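Local coordinates for protein tonb-dependent siderophore receptor (Acinetobacter baumannii, PDB 5FP1) that probably takes up iron across the outer membrane by binding iron-chelating siderophores, possibly including ferric enterobactin, at residues 45-50 against 61-66; 23-28 against 114-119. One frame throughout, in Å; residues are numbered along the deposited sequence.

Contact 1: residues 45-50 against 61-66; sequences SVISKQ and ADALRT
Ile47 makes every contact from the 45-50 side and meets Ala63, Leu64 and Thr66. No hydrogen bond crosses between the segments.

The first group of contacts is apolar. The closest pair of CA atoms, those of Ile47 and Ala63, is 7.6 Å apart, and the contact is made through the Ile47 side chain. The side chain of Ile47 is extended past CG1 (chi2 175°), which makes CD1 its far-reaching end. Ile47 CD1 lies 4.3 Å from Ala63 CB and 4.2 Å from Leu64 CD2. Ala63 aims its CB at the strand. Leu64 points its CB away, but its CD2 end comes nearer to Ile47.

The segments belong to the plug domain of a TonB-dependent receptor. Strand 43-47 is an edge strand of the plug's mixed sheet, hydrogen-bonded to strand 114-121. Ile47 carries its side chain from this sheet to the short helix 60-63, and it also touches Val117 and Ile52.

The second group is polar and local to 61-66. Thr66 OG1 hydrogen-bonds to Ala63 O at 2.8 Å, almost in line with the carbonyl bond (C=O...OG1 angle 176°). Thr66 N also bonds to Ala63 O, at 3.2 Å, so two donors of one residue grip it. The first torsion of Thr66 (chi1 64°) sets OG1 between its backbone N and carbonyl carbon and directs it back to Ala63. Ile47 lies against this polar spot: its CD1 is 3.6 Å from Ala63 O, and its CG1 is 3.9 Å from Thr66 OG1. The side chains of Ile47 and Thr66 pass each other at a slant.

Beyond the pair, Thr66 O bonds to Thr627 OG1 on a barrel strand. Ser48, next to Ile47, is the N-cap of helix 49-55, its OG bonding to Leu51 N.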
# COMPACT_ATOMS: atom_id res chain seq x y z
N SER A 45 3.48 10.11 8.44
CA SER A 45 3.12 9.25 9.56
C SER A 45 4.04 8.03 9.55
O SER A 45 4.26 7.41 8.50
CB SER A 45 1.69 8.75 9.46
OG SER A 45 0.75 9.79 9.65
N VAL A 46 4.50 7.62 10.71
CA VAL A 46 5.31 6.41 10.81
C VAL A 46 4.58 5.35 11.62
O VAL A 46 4.17 5.59 12.76
CB VAL A 46 6.69 6.70 11.41
CG1 VAL A 46 7.52 5.42 11.49
CG2 VAL A 46 7.41 7.73 10.56
N ILE A 47 4.35 4.21 11.01
CA ILE A 47 3.84 3.06 11.72
C ILE A 47 5.04 2.43 12.43
O ILE A 47 5.87 1.76 11.82
CB ILE A 47 3.17 2.04 10.79
CG1 ILE A 47 2.10 2.71 9.95
CG2 ILE A 47 2.54 0.94 11.61
CD1 ILE A 47 1.49 1.80 8.90
N SER A 48 5.15 2.68 13.73
CA SER A 48 6.39 2.38 14.44
C SER A 48 6.57 0.88 14.74
O SER A 48 5.61 0.12 14.76
CB SER A 48 6.42 3.15 15.75
OG SER A 48 5.42 2.68 16.62
N LYS A 49 7.80 0.50 15.00
CA LYS A 49 8.16 -0.83 15.47
C LYS A 49 7.28 -1.26 16.64
O LYS A 49 6.74 -2.37 16.64
CB LYS A 49 9.63 -0.84 15.87
CG LYS A 49 10.17 -2.19 16.34
CD LYS A 49 11.65 -2.05 16.65
CE LYS A 49 12.37 -3.38 16.81
NZ LYS A 49 12.03 -3.98 18.11
N GLN A 50 7.09 -0.37 17.60
CA GLN A 50 6.34 -0.77 18.79
C GLN A 50 4.87 -0.97 18.48
O GLN A 50 4.24 -1.87 19.02
CB GLN A 50 6.50 0.23 19.95
CG GLN A 50 5.90 -0.27 21.27
CD GLN A 50 6.57 -1.53 21.77
OE1 GLN A 50 7.79 -1.60 21.86
NE2 GLN A 50 5.78 -2.56 22.03
N ALA A 61 -1.29 -4.44 4.52
CA ALA A 61 -2.69 -4.07 4.40
C ALA A 61 -3.29 -3.91 5.81
O ALA A 61 -3.96 -2.91 6.11
CB ALA A 61 -3.44 -5.11 3.61
N ASP A 62 -3.03 -4.88 6.68
CA ASP A 62 -3.52 -4.80 8.06
C ASP A 62 -2.88 -3.61 8.80
O ASP A 62 -3.58 -2.87 9.49
CB ASP A 62 -3.25 -6.11 8.81
CG ASP A 62 -4.15 -7.24 8.35
OD1 ASP A 62 -5.19 -6.98 7.75
OD2 ASP A 62 -3.80 -8.39 8.55
N ALA A 63 -1.58 -3.42 8.62
CA ALA A 63 -0.88 -2.34 9.27
C ALA A 63 -1.46 -0.98 8.97
O ALA A 63 -1.47 -0.09 9.82
CB ALA A 63 0.60 -2.37 8.92
N LEU A 64 -1.89 -0.80 7.72
CA LEU A 64 -2.41 0.47 7.26
C LEU A 64 -3.72 0.87 7.91
O LEU A 64 -4.11 2.04 7.87
CB LEU A 64 -2.57 0.44 5.72
CG LEU A 64 -1.22 0.47 4.99
CD1 LEU A 64 -1.46 0.25 3.50
CD2 LEU A 64 -0.49 1.78 5.25
N ARG A 65 -4.41 -0.09 8.53
CA ARG A 65 -5.64 0.24 9.26
C ARG A 65 -5.37 1.26 10.38
O ARG A 65 -6.29 1.95 10.80
CB ARG A 65 -6.31 -1.00 9.86
CG ARG A 65 -5.77 -1.43 11.23
CD ARG A 65 -6.56 -2.59 11.80
NE ARG A 65 -6.05 -2.98 13.11
CZ ARG A 65 -5.41 -4.12 13.34
NH1 ARG A 65 -5.23 -5.00 12.37
NH2 ARG A 65 -4.97 -4.38 14.55
N THR A 66 -4.13 1.32 10.86
CA THR A 66 -3.76 2.27 11.93
C THR A 66 -3.61 3.70 11.47
O THR A 66 -3.42 4.59 12.31
CB THR A 66 -2.44 1.90 12.63
OG1 THR A 66 -1.32 1.99 11.70
CG2 THR A 66 -2.52 0.54 13.22

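Contact 2: residues 23-28 against 114-119; sequences LKVDQS and VEQVEV
Ser28 lies beside Glu118 with their CA atoms 7.5 Å apart, and Val25 lies beside Gln116 at a wider 9.7 Å, so the irregular 23-28 chain draws closer to the strand at Ser28, running steeply across it, and makes no backbone bond to it.

Ser28 OG donates directly to Glu118 OE1 at 2.5 Å, a short distance. It arrives on the syn side of the carboxylate, 17° out of its plane. With chi1 at 169°, OG swings away from the backbone N of Ser28 and reaches the carboxylate; it also accepts from Asn30 N. The Glu118 chain is extended beyond CG and carries the carboxylate out to the loop.

The other oxygen is held from both sides. Gln116 NE2, on the same strand, donates to Glu118 OE2 at 2.9 Å, meeting the anti lone pair of that oxygen. The acceptor lies close to the amide plane, although the N-H...O angle is bent to 147°. Ala29 N, just past the loop segment, bonds to OE2 too. Gln116 NE2 also donates to a water, which in turn donates to Gln27 O at 2.7 Å, a second bridge between loop and strand.

Van der Waals contact is slight: Val25 CG1 lies 4.3 Å from the amide nitrogen Gln116 NE2. Val25, Gln116 and Glu118 all touch Val46 of strand 43-47, so the N-terminal loop lies over one face of the plug sheet. Lys24 NZ forms a salt bridge with Asp26 OD1 at 2.7 Å and bonds to Asn534 O, in the turn between two barrel strands.

Glu118 is a buried residue, and its carboxylate receives hydrogen bonds from a hydroxyl, a side-chain amide and a backbone N-H. Three donors on two oxygens would probably favour the charged form and hold the group in a fixed orientation.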
# COMPACT_ATOMS: atom_id res chain seq x y z
N LEU A 23 6.27 4.93 20.52
CA LEU A 23 5.32 5.10 19.43
C LEU A 23 5.59 6.39 18.63
O LEU A 23 5.04 6.59 17.55
CB LEU A 23 3.91 5.09 19.98
CG LEU A 23 3.41 3.76 20.58
CD1 LEU A 23 2.03 3.95 21.15
CD2 LEU A 23 3.38 2.65 19.54
N LYS A 24 6.44 7.27 19.17
CA LYS A 24 6.80 8.52 18.53
C LYS A 24 8.11 8.31 17.81
O LYS A 24 9.09 7.84 18.40
CB LYS A 24 6.93 9.61 19.61
CG LYS A 24 7.60 10.93 19.25
CD LYS A 24 7.65 11.79 20.51
CE LYS A 24 8.27 13.15 20.30
NZ LYS A 24 9.74 13.05 20.44
N VAL A 25 8.13 8.61 16.51
CA VAL A 25 9.36 8.50 15.76
C VAL A 25 9.83 9.89 15.35
O VAL A 25 9.07 10.63 14.73
CB VAL A 25 9.12 7.62 14.51
CG1 VAL A 25 10.38 7.51 13.65
CG2 VAL A 25 8.63 6.24 14.94
N ASP A 26 11.08 10.25 15.68
CA ASP A 26 11.57 11.63 15.49
C ASP A 26 12.17 11.88 14.12
O ASP A 26 12.07 12.99 13.60
CB ASP A 26 12.62 12.01 16.53
CG ASP A 26 12.06 12.10 17.92
OD1 ASP A 26 10.86 12.42 18.07
OD2 ASP A 26 12.81 11.82 18.85
N GLN A 27 12.81 10.86 13.56
CA GLN A 27 13.50 10.99 12.28
C GLN A 27 13.05 9.88 11.34
O GLN A 27 12.94 8.73 11.74
CB GLN A 27 15.02 10.84 12.45
CG GLN A 27 15.63 11.73 13.51
CD GLN A 27 16.08 13.05 12.95
OE1 GLN A 27 15.87 13.35 11.77
NE2 GLN A 27 16.71 13.86 13.79
N SER A 28 12.90 10.23 10.08
CA SER A 28 12.68 9.26 9.04
C SER A 28 13.94 8.46 8.75
O SER A 28 15.04 9.00 8.84
CB SER A 28 12.27 9.99 7.78
OG SER A 28 12.29 9.10 6.68
N VAL A 114 10.08 -6.09 8.31
CA VAL A 114 9.84 -4.65 8.33
C VAL A 114 10.10 -4.05 9.72
O VAL A 114 9.52 -4.48 10.70
CB VAL A 114 8.39 -4.32 7.93
CG1 VAL A 114 8.14 -2.82 8.00
CG2 VAL A 114 8.10 -4.81 6.53
N GLU A 115 10.96 -3.04 9.76
CA GLU A 115 11.22 -2.24 10.97
C GLU A 115 10.08 -1.25 11.25
O GLU A 115 9.52 -1.19 12.34
CB GLU A 115 12.53 -1.46 10.73
CG GLU A 115 13.00 -0.60 11.90
CD GLU A 115 13.62 -1.42 13.04
OE1 GLU A 115 13.93 -2.62 12.86
OE2 GLU A 115 13.80 -0.85 14.12
N GLN A 116 9.73 -0.45 10.23
CA GLN A 116 8.65 0.53 10.33
C GLN A 116 8.13 0.86 8.94
O GLN A 116 8.76 0.53 7.97
CB GLN A 116 9.12 1.83 11.02
CG GLN A 116 10.17 2.59 10.26
CD GLN A 116 10.99 3.52 11.14
OE1 GLN A 116 11.24 3.22 12.30
NE2 GLN A 116 11.45 4.62 10.58
N VAL A 117 6.96 1.50 8.87
CA VAL A 117 6.37 1.88 7.60
C VAL A 117 6.18 3.40 7.63
O VAL A 117 5.60 3.93 8.57
CB VAL A 117 4.99 1.23 7.38
CG1 VAL A 117 4.47 1.60 6.00
CG2 VAL A 117 5.07 -0.28 7.52
N GLU A 118 6.70 4.09 6.63
CA GLU A 118 6.60 5.53 6.57
C GLU A 118 5.63 5.93 5.48
O GLU A 118 5.84 5.62 4.27
CB GLU A 118 7.98 6.13 6.32
CG GLU A 118 8.99 5.74 7.38
CD GLU A 118 10.30 6.50 7.29
OE1 GLU A 118 10.47 7.36 6.38
OE2 GLU A 118 11.15 6.22 8.15
N VAL A 119 4.57 6.62 5.89
CA VAL A 119 3.55 7.10 4.95
C VAL A 119 3.71 8.60 4.72
O VAL A 119 3.44 9.42 5.62
CB VAL A 119 2.15 6.80 5.47
CG1 VAL A 119 1.10 7.17 4.43
CG2 VAL A 119 2.02 5.32 5.85
O HOH W 1 13.54 6.13 11.85

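Both contacts are built on the same plug sheet, where strands 43-47 and 114-121 are neighbours. Their backbones join the two contacts: Ser45 O lies 2.7 Å from Val119 N, and Ile47 N lies 2.8 Å from Val117 O, both probable hydrogen bonds. Contact 1 is the more buried and lies nearer the centre of the chain. It packs the sheet against a short helix and is held by van der Waals contact of one isoleucine, with no hydrogen bond between the segments. Contact 2 is only partly buried. It fastens the N-terminal loop to the sheet by hydrogen bonds and a water. Neighbouring residues divide the work: Ile47 serves the helix side, while Val46 faces the loop.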